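Kappa-carrageenase (Zobellia galactanivorans, PDB 5OCR) probably hydrolyses the beta-1,4 linkages of kappa-carrageenan, using the family GH16 catalytic domain that makes up this chain. Local coordinates at residues K59-S64 with G89-Y94; A109-G114 with K243-F248; M160-H165 with I212-D217. All blocks are in the same frame, centred on the assembly; numbering follows the deposited sequence.

How the interactions relate
The three contacts tie together different parts of one GH16 jelly roll. None touches another. Their centres lie 20 to 22 Å apart, and interactions 2 and 3 come closest, about 9 Å between nearest atoms. Interactions 1 and 3, both buried, lie on opposite sides of the chain's centre. Interaction 2 joins two loops, and the chain between them includes both segments of interaction 3. In interaction 3, strand 159-170 pairs with strand 134-144, which carries the acidic ExDxxE signature of GH16 and so probably lines the substrate cleft; Trp214 reaches it from the other sheet. In interaction 1 the Ile63 side chain is about 3 Å from a magnesium ion, though not one of its site residues.

Interaction 1: residues K59-S64 with G89-Y94; sequences KNVKIS and GIFKSY
Strand 61-64 runs at 90° to strand 90-93, and their axes come within 9.2 Å; the side chains of Val61 and Phe91 touch between them. The backbones come nearer just before these strands, with Asn60 CA 4.9 Å from Gly89 CA. No hydrogen bond links the two segments directly. Both belong to the beta-jelly roll of family GH16. Strand 67-74 pairs with strand 61-64 and also with strand 86-97, so it bridges the two.

Gly89 suits the close approach. A CB on it would lie 2.6 Å from Asn60 O, a clash. The Asn60 side chain passes Gly89 with its CB and sends ND2 on to Thr87 OG1 and Ser88 O. These two hydrogen bonds restrain the amide beside the start of strand 90-93.

The apolar part centres on the Phe91 ring, whose far end reaches strand 61-64. Val61 comes at it obliquely with one branch, CG1, which is anti to the backbone N (chi1 176°). The other branch, CG2, lies near Gly89 CA and Ile90 N. Ile63 adds its CD1 at the ring edge, near the ring plane and 4.3 Å from Phe91 CZ. Ala68 and Leu70 of strand 67-74 also touch Phe91, and the ring of Phe31 meets it with the planes at about 40°. The tightest apolar touch between the segments is Val61 CG1 to Phe91 CZ, at 3.4 Å.

Interaction 2: residues A109-G114 with K243-F248; sequences ADIGEG and KPFVKF
Gly114 lies against Lys243, Pro244 and Phe245, where two loops of the GH16 jelly roll meet. Residues 109-114 link strands 100-107 and 115-122. Residues 243-245 lead from strand 233-241 into the short strand 246-249. Strands 115-122 and 233-241 are antiparallel neighbours, and a backbone hydrogen bond joins Gly114 to Arg242, next to Lys243.

The backbone contact is a CA-H...O interaction. Gly114 CA lies 3.4 Å from Lys243 O, with an angle of 152° at the hydrogen. The peptide bond before Pro244 is cis, and Pro244 CD also sits near Gly114 CA. A side chain at Gly114 would be tight against Phe245 CE2 and would be jammed against the carbonyl O of Glu113.

No direct hydrogen bond or salt bridge links the segments. Glu113 CG is anti to the backbone N (chi1 -178°), and the chain is extended beyond it. It crosses Lys243, and Glu113 CG packs 3.6 Å from Lys243 O. The charges are near but form no salt bridge, with Glu113 OE1 4.4 Å from Lys243 NZ. One water sits 3.1 Å from Glu113 OE1 and 2.7 Å from Lys243 O. It can donate to each, but it has more acceptors in reach than protons, so both bonds need not exist at once.

The apolar contacts gather at the Phe245 ring. A type I turn, Ala109 to Gly112, presents Ile111 to it. Ile111 CD1 meets the ring edge at CE2, at 4.1 Å. Ala264 and Lys267 of helix 262-267 also touch this ring, and Lys267 NZ donates a hydrogen bond to Glu113 O. Gly114 O lies in the ring plane at the edge, 3.6 Å from Phe245 CD2.

Interaction 3: residues M160-H165 with I212-D217; sequences MDLNLH and IIWYVD
Residues 160-164 and 212-216, which meet at Leu162 and Trp214, run nearly antiparallel, 168° apart, with Leu162 CA and Trp214 CA 7.6 Å from each other. No hydrogen bond joins them, and side chains fill the space between. The Trp214 indole lies at the middle of the contact, with Leu162 and Leu164 against it. Trp214 CG lies anti to its carbonyl carbon (chi1 -71°), on the side of residues 160-165. Leu162 slides past the indole in the opposite direction and sets its CB over the five-membered ring, a CH-pi contact 3.9 Å from the centroid. Leu162 O lies above the same ring system, 3.1 Å from the plane and offset toward the rim; it accepts a hydrogen bond from Asn188 ND2. On the opposite face Ile212 CG2 lies 3.5 Å from the plane, also toward the rim.

This is the packing between the two sheets of the GH16 jelly roll. Strand 159-170 pairs with strand 134-144, whereas strand 211-216 pairs with strands 200-207 and 219-225. Trp214 NE1 crosses the interface and donates a hydrogen bond to Asp140 O, on the strand bearing the family's acidic signature. An alanine at Trp214 would probably leave Asp140 O without this donor and open a gap beside Leu162 and Leu164.

Leu164 meets the six-membered ring at its edge. Its CG is in the ring plane, and its CD2 is 3.6 Å from Trp214 CZ2. The same CD2 meets Ile212 CD1 tip to tip, at 3.7 Å. At the other end of the contact, Met160 SD rests 4.3 Å from Val216 CG2.

Interaction 1: residues K59-S64 with G89-Y94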
loop_
_atom_site.group_PDB
_atom_site.type_symbol
_atom_site.label_atom_id
_atom_site.label_comp_id
_atom_site.label_asym_id
_atom_site.label_seq_id
_atom_site.Cartn_x
_atom_site.Cartn_y
_atom_site.Cartn_z
ATOM N N LYS A 59 -8.901 2.436 -16.978
ATOM C CA LYS A 59 -7.792 2.799 -17.851
ATOM C C LYS A 59 -6.437 2.349 -17.315
ATOM O O LYS A 59 -5.483 2.164 -18.094
ATOM C CB LYS A 59 -7.825 4.312 -18.066
ATOM C CG LYS A 59 -8.983 4.680 -18.988
ATOM C CD LYS A 59 -8.754 3.981 -20.309
ATOM C CE LYS A 59 -9.493 4.679 -21.411
ATOM N NZ LYS A 59 -10.885 4.826 -20.929
ATOM N N ASN A 60 -6.395 2.096 -16.015
ATOM C CA ASN A 60 -5.089 1.897 -15.345
ATOM C C ASN A 60 -4.804 0.544 -14.722
ATOM O O ASN A 60 -3.748 0.371 -14.026
ATOM C CB ASN A 60 -4.917 2.989 -14.311
ATOM C CG ASN A 60 -4.912 4.355 -14.926
ATOM O OD1 ASN A 60 -4.678 4.491 -16.122
ATOM N ND2 ASN A 60 -5.099 5.363 -14.138
ATOM N N VAL A 61 -5.715 -0.414 -14.927
ATOM C CA VAL A 61 -5.553 -1.811 -14.512
ATOM C C VAL A 61 -5.633 -2.704 -15.788
ATOM O O VAL A 61 -6.570 -2.550 -16.627
ATOM C CB VAL A 61 -6.583 -2.275 -13.440
ATOM C CG1 VAL A 61 -6.427 -3.773 -13.102
ATOM C CG2 VAL A 61 -6.532 -1.427 -12.203
ATOM N N LYS A 62 -4.642 -3.536 -16.037
ATOM C CA LYS A 62 -4.698 -4.407 -17.183
ATOM C C LYS A 62 -4.084 -5.688 -16.650
ATOM O O LYS A 62 -3.162 -5.647 -15.809
ATOM C CB LYS A 62 -3.760 -3.849 -18.265
ATOM C CG LYS A 62 -3.446 -4.814 -19.414
ATOM C CD LYS A 62 -2.493 -4.194 -20.444
ATOM C CE LYS A 62 -2.029 -5.275 -21.416
ATOM N NZ LYS A 62 -0.821 -4.799 -22.149
ATOM N N ILE A 63 -4.552 -6.829 -17.106
ATOM C CA ILE A 63 -3.880 -8.064 -16.645
ATOM C C ILE A 63 -3.519 -8.839 -17.902
ATOM O O ILE A 63 -4.342 -8.918 -18.849
ATOM C CB ILE A 63 -4.849 -8.879 -15.841
ATOM C CG1 ILE A 63 -5.326 -8.075 -14.570
ATOM C CG2 ILE A 63 -4.191 -10.195 -15.470
ATOM C CD1 ILE A 63 -6.426 -8.790 -13.826
ATOM N N SER A 64 -2.305 -9.343 -17.939
ATOM C CA SER A 64 -1.818 -10.096 -19.112
ATOM C C SER A 64 -0.896 -11.262 -18.697
ATOM O O SER A 64 0.025 -11.065 -17.898
ATOM C CB SER A 64 -1.063 -9.055 -19.921
ATOM O OG SER A 64 -0.474 -9.622 -21.067
ATOM N N GLY A 89 -4.032 3.238 -10.475
ATOM C CA GLY A 89 -4.849 2.003 -10.450
ATOM C C GLY A 89 -4.741 1.303 -9.102
ATOM O O GLY A 89 -3.736 1.489 -8.394
ATOM N N ILE A 90 -5.755 0.514 -8.722
ATOM C CA ILE A 90 -5.828 -0.016 -7.360
ATOM C C ILE A 90 -6.669 -1.279 -7.347
ATOM O O ILE A 90 -7.698 -1.285 -7.992
ATOM C CB ILE A 90 -6.350 1.007 -6.340
ATOM C CG1 ILE A 90 -6.585 0.345 -4.949
ATOM C CG2 ILE A 90 -7.652 1.698 -6.829
ATOM C CD1 ILE A 90 -6.756 1.389 -3.812
ATOM N N PHE A 91 -6.177 -2.345 -6.702
ATOM C CA PHE A 91 -7.003 -3.467 -6.345
ATOM C C PHE A 91 -7.355 -3.360 -4.881
ATOM O O PHE A 91 -6.448 -3.390 -4.015
ATOM C CB PHE A 91 -6.255 -4.802 -6.519
ATOM C CG PHE A 91 -6.081 -5.207 -7.933
ATOM C CD1 PHE A 91 -7.136 -5.774 -8.644
ATOM C CD2 PHE A 91 -4.862 -5.068 -8.548
ATOM C CE1 PHE A 91 -6.967 -6.163 -9.995
ATOM C CE2 PHE A 91 -4.699 -5.502 -9.867
ATOM C CZ PHE A 91 -5.759 -6.037 -10.596
ATOM N N LYS A 92 -8.639 -3.154 -4.586
ATOM C CA LYS A 92 -9.157 -3.080 -3.164
ATOM C C LYS A 92 -10.190 -4.147 -2.986
ATOM O O LYS A 92 -11.224 -4.167 -3.697
ATOM C CB LYS A 92 -9.722 -1.717 -2.867
ATOM C CG LYS A 92 -10.195 -1.672 -1.381
ATOM C CD LYS A 92 -10.941 -0.328 -1.156
ATOM C CE LYS A 92 -11.505 -0.452 0.278
ATOM N NZ LYS A 92 -12.273 0.838 0.544
ATOM N N SER A 93 -9.950 -5.100 -2.079
ATOM C CA SER A 93 -10.959 -6.166 -1.914
ATOM C C SER A 93 -12.306 -5.615 -1.376
ATOM O O SER A 93 -12.343 -4.764 -0.436
ATOM C CB SER A 93 -10.471 -7.316 -1.031
ATOM O OG SER A 93 -10.230 -6.858 0.311
ATOM N N TYR A 94 -13.412 -6.156 -1.874
ATOM C CA TYR A 94 -14.649 -5.867 -1.149
ATOM C C TYR A 94 -14.624 -6.488 0.249
ATOM O O TYR A 94 -15.158 -5.890 1.225
ATOM C CB TYR A 94 -15.874 -6.365 -1.916
ATOM C CG TYR A 94 -16.280 -5.400 -2.965
ATOM C CD1 TYR A 94 -17.091 -4.328 -2.682
ATOM C CD2 TYR A 94 -15.861 -5.579 -4.276
ATOM C CE1 TYR A 94 -17.450 -3.437 -3.687
ATOM C CE2 TYR A 94 -16.208 -4.713 -5.271
ATOM C CZ TYR A 94 -16.981 -3.633 -4.976
ATOM O OH TYR A 94 -17.288 -2.768 -5.944
#

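Interaction 2: residues A109-G114 with K243-F248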
loop_
_atom_site.group_PDB
_atom_site.type_symbol
_atom_site.label_atom_id
_atom_site.label_comp_id
_atom_site.label_asym_id
_atom_site.label_seq_id
_atom_site.Cartn_x
_atom_site.Cartn_y
_atom_site.Cartn_z
ATOM N N ALA A 109 8.270 -0.126 -9.969
ATOM C CA ALA A 109 8.093 0.695 -11.192
ATOM C C ALA A 109 9.400 1.247 -11.744
ATOM O O ALA A 109 10.294 1.752 -11.009
ATOM C CB ALA A 109 7.145 1.877 -10.862
ATOM N N ASP A 110 9.491 1.232 -13.063
ATOM C CA ASP A 110 10.716 1.714 -13.709
ATOM C C ASP A 110 11.078 3.198 -13.604
ATOM O O ASP A 110 12.226 3.606 -13.868
ATOM C CB ASP A 110 10.777 1.223 -15.123
ATOM C CG ASP A 110 9.753 1.823 -16.009
ATOM O OD1 ASP A 110 8.963 2.803 -15.665
ATOM O OD2 ASP A 110 9.743 1.249 -17.134
ATOM N N ILE A 111 10.125 4.030 -13.193
ATOM C CA ILE A 111 10.457 5.408 -12.940
ATOM C C ILE A 111 11.548 5.633 -11.853
ATOM O O ILE A 111 12.241 6.628 -11.863
ATOM C CB ILE A 111 9.182 6.211 -12.638
ATOM C CG1 ILE A 111 9.474 7.736 -12.738
ATOM C CG2 ILE A 111 8.651 5.880 -11.256
ATOM C CD1 ILE A 111 8.162 8.568 -12.860
ATOM N N GLY A 112 11.741 4.670 -10.951
ATOM C CA GLY A 112 12.547 4.897 -9.733
ATOM C C GLY A 112 11.765 5.809 -8.787
ATOM O O GLY A 112 10.660 5.478 -8.332
ATOM N N GLU A 113 12.209 7.032 -8.559
ATOM C CA GLU A 113 11.532 7.927 -7.627
ATOM C C GLU A 113 10.274 8.568 -8.323
ATOM O O GLU A 113 10.320 8.869 -9.543
ATOM C CB GLU A 113 12.523 9.007 -7.182
ATOM C CG GLU A 113 11.946 9.973 -6.178
ATOM C CD GLU A 113 12.991 10.914 -5.605
ATOM O OE1 GLU A 113 12.741 11.432 -4.524
ATOM O OE2 GLU A 113 14.092 11.102 -6.215
ATOM N N GLY A 114 9.190 8.722 -7.583
ATOM C CA GLY A 114 8.002 9.455 -8.024
ATOM C C GLY A 114 6.677 8.734 -7.826
ATOM O O GLY A 114 5.604 9.347 -7.965
ATOM N N LYS A 243 6.747 12.516 -4.308
ATOM C CA LYS A 243 7.578 13.629 -4.756
ATOM C C LYS A 243 8.463 13.076 -5.921
ATOM O O LYS A 243 8.948 11.869 -5.849
ATOM C CB LYS A 243 8.311 14.061 -3.546
ATOM C CG LYS A 243 9.764 13.843 -3.543
ATOM C CD LYS A 243 10.220 14.803 -2.443
ATOM C CE LYS A 243 11.688 14.659 -2.117
ATOM N NZ LYS A 243 12.479 15.536 -3.008
ATOM N N PRO A 244 8.730 13.875 -6.986
ATOM C CA PRO A 244 8.540 15.301 -7.104
ATOM C C PRO A 244 7.098 15.721 -7.513
ATOM O O PRO A 244 6.866 16.888 -7.726
ATOM C CB PRO A 244 9.568 15.694 -8.174
ATOM C CG PRO A 244 9.536 14.526 -9.136
ATOM C CD PRO A 244 9.307 13.301 -8.212
ATOM N N PHE A 245 6.155 14.779 -7.599
ATOM C CA PHE A 245 4.791 15.119 -8.049
ATOM C C PHE A 245 3.856 15.491 -6.903
ATOM O O PHE A 245 2.720 15.851 -7.130
ATOM C CB PHE A 245 4.194 13.932 -8.777
ATOM C CG PHE A 245 4.965 13.531 -10.000
ATOM C CD1 PHE A 245 5.145 14.438 -11.063
ATOM C CD2 PHE A 245 5.538 12.265 -10.090
ATOM C CE1 PHE A 245 5.836 14.037 -12.214
ATOM C CE2 PHE A 245 6.229 11.851 -11.246
ATOM C CZ PHE A 245 6.360 12.722 -12.300
ATOM N N VAL A 246 4.317 15.363 -5.666
ATOM C CA VAL A 246 3.526 15.803 -4.548
ATOM C C VAL A 246 4.489 16.464 -3.572
ATOM O O VAL A 246 5.701 16.232 -3.607
ATOM C CB VAL A 246 2.840 14.639 -3.827
ATOM C CG1 VAL A 246 2.131 13.706 -4.805
ATOM C CG2 VAL A 246 3.888 13.762 -3.170
ATOM N N LYS A 247 3.913 17.216 -2.645
ATOM C CA LYS A 247 4.698 17.924 -1.638
ATOM C C LYS A 247 3.911 17.912 -0.360
ATOM O O LYS A 247 2.743 18.300 -0.320
ATOM C CB LYS A 247 5.002 19.353 -2.076
ATOM C CG LYS A 247 5.451 20.304 -0.978
ATOM C CD LYS A 247 6.932 20.171 -0.639
ATOM C CE LYS A 247 7.496 21.476 -0.059
ATOM N NZ LYS A 247 6.845 21.886 1.232
ATOM N N PHE A 248 4.585 17.475 0.684
ATOM C CA PHE A 248 3.975 17.357 1.973
ATOM C C PHE A 248 3.852 18.699 2.697
ATOM O O PHE A 248 4.845 19.397 2.972
ATOM C CB PHE A 248 4.746 16.365 2.819
ATOM C CG PHE A 248 4.136 16.129 4.151
ATOM C CD1 PHE A 248 3.391 14.978 4.388
ATOM C CD2 PHE A 248 4.293 17.074 5.178
ATOM C CE1 PHE A 248 2.818 14.767 5.625
ATOM C CE2 PHE A 248 3.718 16.868 6.420
ATOM C CZ PHE A 248 2.984 15.709 6.639
HETATM O O HOH W 1 9.959 10.483 -3.709
#

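Interaction 3: residues M160-H165 with I212-D217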
loop_
_atom_site.group_PDB
_atom_site.type_symbol
_atom_site.label_atom_id
_atom_site.label_comp_id
_atom_site.label_asym_id
_atom_site.label_seq_id
_atom_site.Cartn_x
_atom_site.Cartn_y
_atom_site.Cartn_z
ATOM N N MET A 160 12.928 0.158 1.849
ATOM C CA MET A 160 11.450 0.111 1.882
ATOM C C MET A 160 10.887 0.345 3.249
ATOM O O MET A 160 11.579 0.241 4.254
ATOM C CB MET A 160 10.927 -1.194 1.249
ATOM C CG MET A 160 11.279 -2.386 2.117
ATOM S SD MET A 160 11.097 -3.927 1.127
ATOM C CE MET A 160 12.284 -3.823 -0.191
ATOM N N ASP A 161 9.603 0.693 3.267
ATOM C CA ASP A 161 8.934 1.006 4.528
ATOM C C ASP A 161 7.787 0.049 4.724
ATOM O O ASP A 161 7.142 -0.371 3.760
ATOM C CB ASP A 161 8.350 2.401 4.415
ATOM C CG ASP A 161 9.456 3.445 4.162
ATOM O OD1 ASP A 161 10.386 3.459 4.986
ATOM O OD2 ASP A 161 9.441 4.165 3.120
ATOM N N LEU A 162 7.567 -0.316 5.981
ATOM C CA LEU A 162 6.634 -1.354 6.330
ATOM C C LEU A 162 5.880 -0.837 7.561
ATOM O O LEU A 162 5.866 -1.483 8.589
ATOM C CB LEU A 162 7.279 -2.745 6.543
ATOM C CG LEU A 162 8.327 -3.161 5.486
ATOM C CD1 LEU A 162 9.754 -2.771 5.928
ATOM C CD2 LEU A 162 8.296 -4.678 5.419
ATOM N N ASN A 163 5.119 0.261 7.439
ATOM C CA ASN A 163 4.683 1.011 8.630
ATOM C C ASN A 163 3.251 0.761 9.070
ATOM O O ASN A 163 2.506 0.215 8.289
ATOM C CB ASN A 163 4.714 2.507 8.274
ATOM C CG ASN A 163 6.129 2.969 8.067
ATOM O OD1 ASN A 163 7.047 2.418 8.662
ATOM N ND2 ASN A 163 6.311 4.029 7.339
ATOM N N LEU A 164 2.970 1.044 10.341
ATOM C CA LEU A 164 1.588 1.018 10.825
ATOM C C LEU A 164 1.058 2.432 11.020
ATOM O O LEU A 164 1.803 3.322 11.424
ATOM C CB LEU A 164 1.545 0.428 12.226
ATOM C CG LEU A 164 1.982 -1.049 12.249
ATOM C CD1 LEU A 164 2.274 -1.534 13.681
ATOM C CD2 LEU A 164 1.073 -1.963 11.486
ATOM N N HIS A 165 -0.249 2.613 10.811
ATOM C CA HIS A 165 -0.854 3.962 10.977
ATOM C C HIS A 165 -2.170 3.716 11.678
ATOM O O HIS A 165 -2.826 2.711 11.452
ATOM C CB HIS A 165 -1.192 4.629 9.649
ATOM C CG HIS A 165 -0.023 4.850 8.742
ATOM N ND1 HIS A 165 0.552 6.092 8.573
ATOM C CD2 HIS A 165 0.695 3.957 7.941
ATOM C CE1 HIS A 165 1.579 5.980 7.704
ATOM N NE2 HIS A 165 1.652 4.665 7.310
ATOM N N ILE A 212 2.211 -8.209 14.963
ATOM C CA ILE A 212 2.143 -8.101 13.490
ATOM C C ILE A 212 3.615 -8.393 13.043
ATOM O O ILE A 212 4.552 -7.833 13.575
ATOM C CB ILE A 212 1.748 -6.691 13.035
ATOM C CG1 ILE A 212 0.304 -6.358 13.529
ATOM C CG2 ILE A 212 1.774 -6.587 11.484
ATOM C CD1 ILE A 212 0.108 -4.836 13.686
ATOM N N ILE A 213 3.760 -9.299 12.062
ATOM C CA ILE A 213 5.115 -9.689 11.667
ATOM C C ILE A 213 5.186 -9.544 10.147
ATOM O O ILE A 213 4.336 -10.065 9.432
ATOM C CB ILE A 213 5.355 -11.188 12.060
ATOM C CG1 ILE A 213 4.995 -11.350 13.585
ATOM C CG2 ILE A 213 6.850 -11.559 11.803
ATOM C CD1 ILE A 213 4.516 -12.750 13.905
ATOM N N TRP A 214 6.262 -8.957 9.660
ATOM C CA TRP A 214 6.422 -8.747 8.201
ATOM C C TRP A 214 7.536 -9.571 7.628
ATOM O O TRP A 214 8.615 -9.781 8.305
ATOM C CB TRP A 214 6.814 -7.314 7.993
ATOM C CG TRP A 214 5.806 -6.210 8.215
ATOM C CD1 TRP A 214 5.116 -5.506 7.230
ATOM C CD2 TRP A 214 5.362 -5.637 9.494
ATOM N NE1 TRP A 214 4.280 -4.553 7.784
ATOM C CE2 TRP A 214 4.453 -4.534 9.154
ATOM C CE3 TRP A 214 5.706 -5.857 10.849
ATOM C CZ2 TRP A 214 3.839 -3.766 10.138
ATOM C CZ3 TRP A 214 5.095 -5.102 11.818
ATOM C CH2 TRP A 214 4.189 -4.051 11.483
ATOM N N TYR A 215 7.329 -10.027 6.403
ATOM C CA TYR A 215 8.310 -10.901 5.733
ATOM C C TYR A 215 8.634 -10.406 4.346
ATOM O O TYR A 215 7.799 -9.904 3.627
ATOM C CB TYR A 215 7.687 -12.306 5.565
ATOM C CG TYR A 215 7.281 -12.940 6.883
ATOM C CD1 TYR A 215 5.998 -12.732 7.412
ATOM C CD2 TYR A 215 8.206 -13.762 7.572
ATOM C CE1 TYR A 215 5.620 -13.375 8.646
ATOM C CE2 TYR A 215 7.854 -14.367 8.817
ATOM C CZ TYR A 215 6.552 -14.178 9.280
ATOM O OH TYR A 215 6.223 -14.768 10.508
ATOM N N VAL A 216 9.888 -10.508 3.934
ATOM C CA VAL A 216 10.252 -10.186 2.528
ATOM C C VAL A 216 10.957 -11.423 2.010
ATOM O O VAL A 216 11.978 -11.854 2.617
ATOM C CB VAL A 216 11.102 -8.895 2.392
ATOM C CG1 VAL A 216 11.582 -8.648 0.940
ATOM C CG2 VAL A 216 10.322 -7.735 2.972
ATOM N N ASP A 217 10.516 -11.970 0.866
ATOM C CA ASP A 217 11.112 -13.182 0.339
ATOM C C ASP A 217 11.336 -14.279 1.403
ATOM O O ASP A 217 12.430 -14.925 1.451
ATOM C CB ASP A 217 12.435 -12.835 -0.384
ATOM C CG ASP A 217 12.204 -12.205 -1.762
ATOM O OD1 ASP A 217 11.070 -12.249 -2.284
ATOM O OD2 ASP A 217 13.230 -11.782 -2.355
#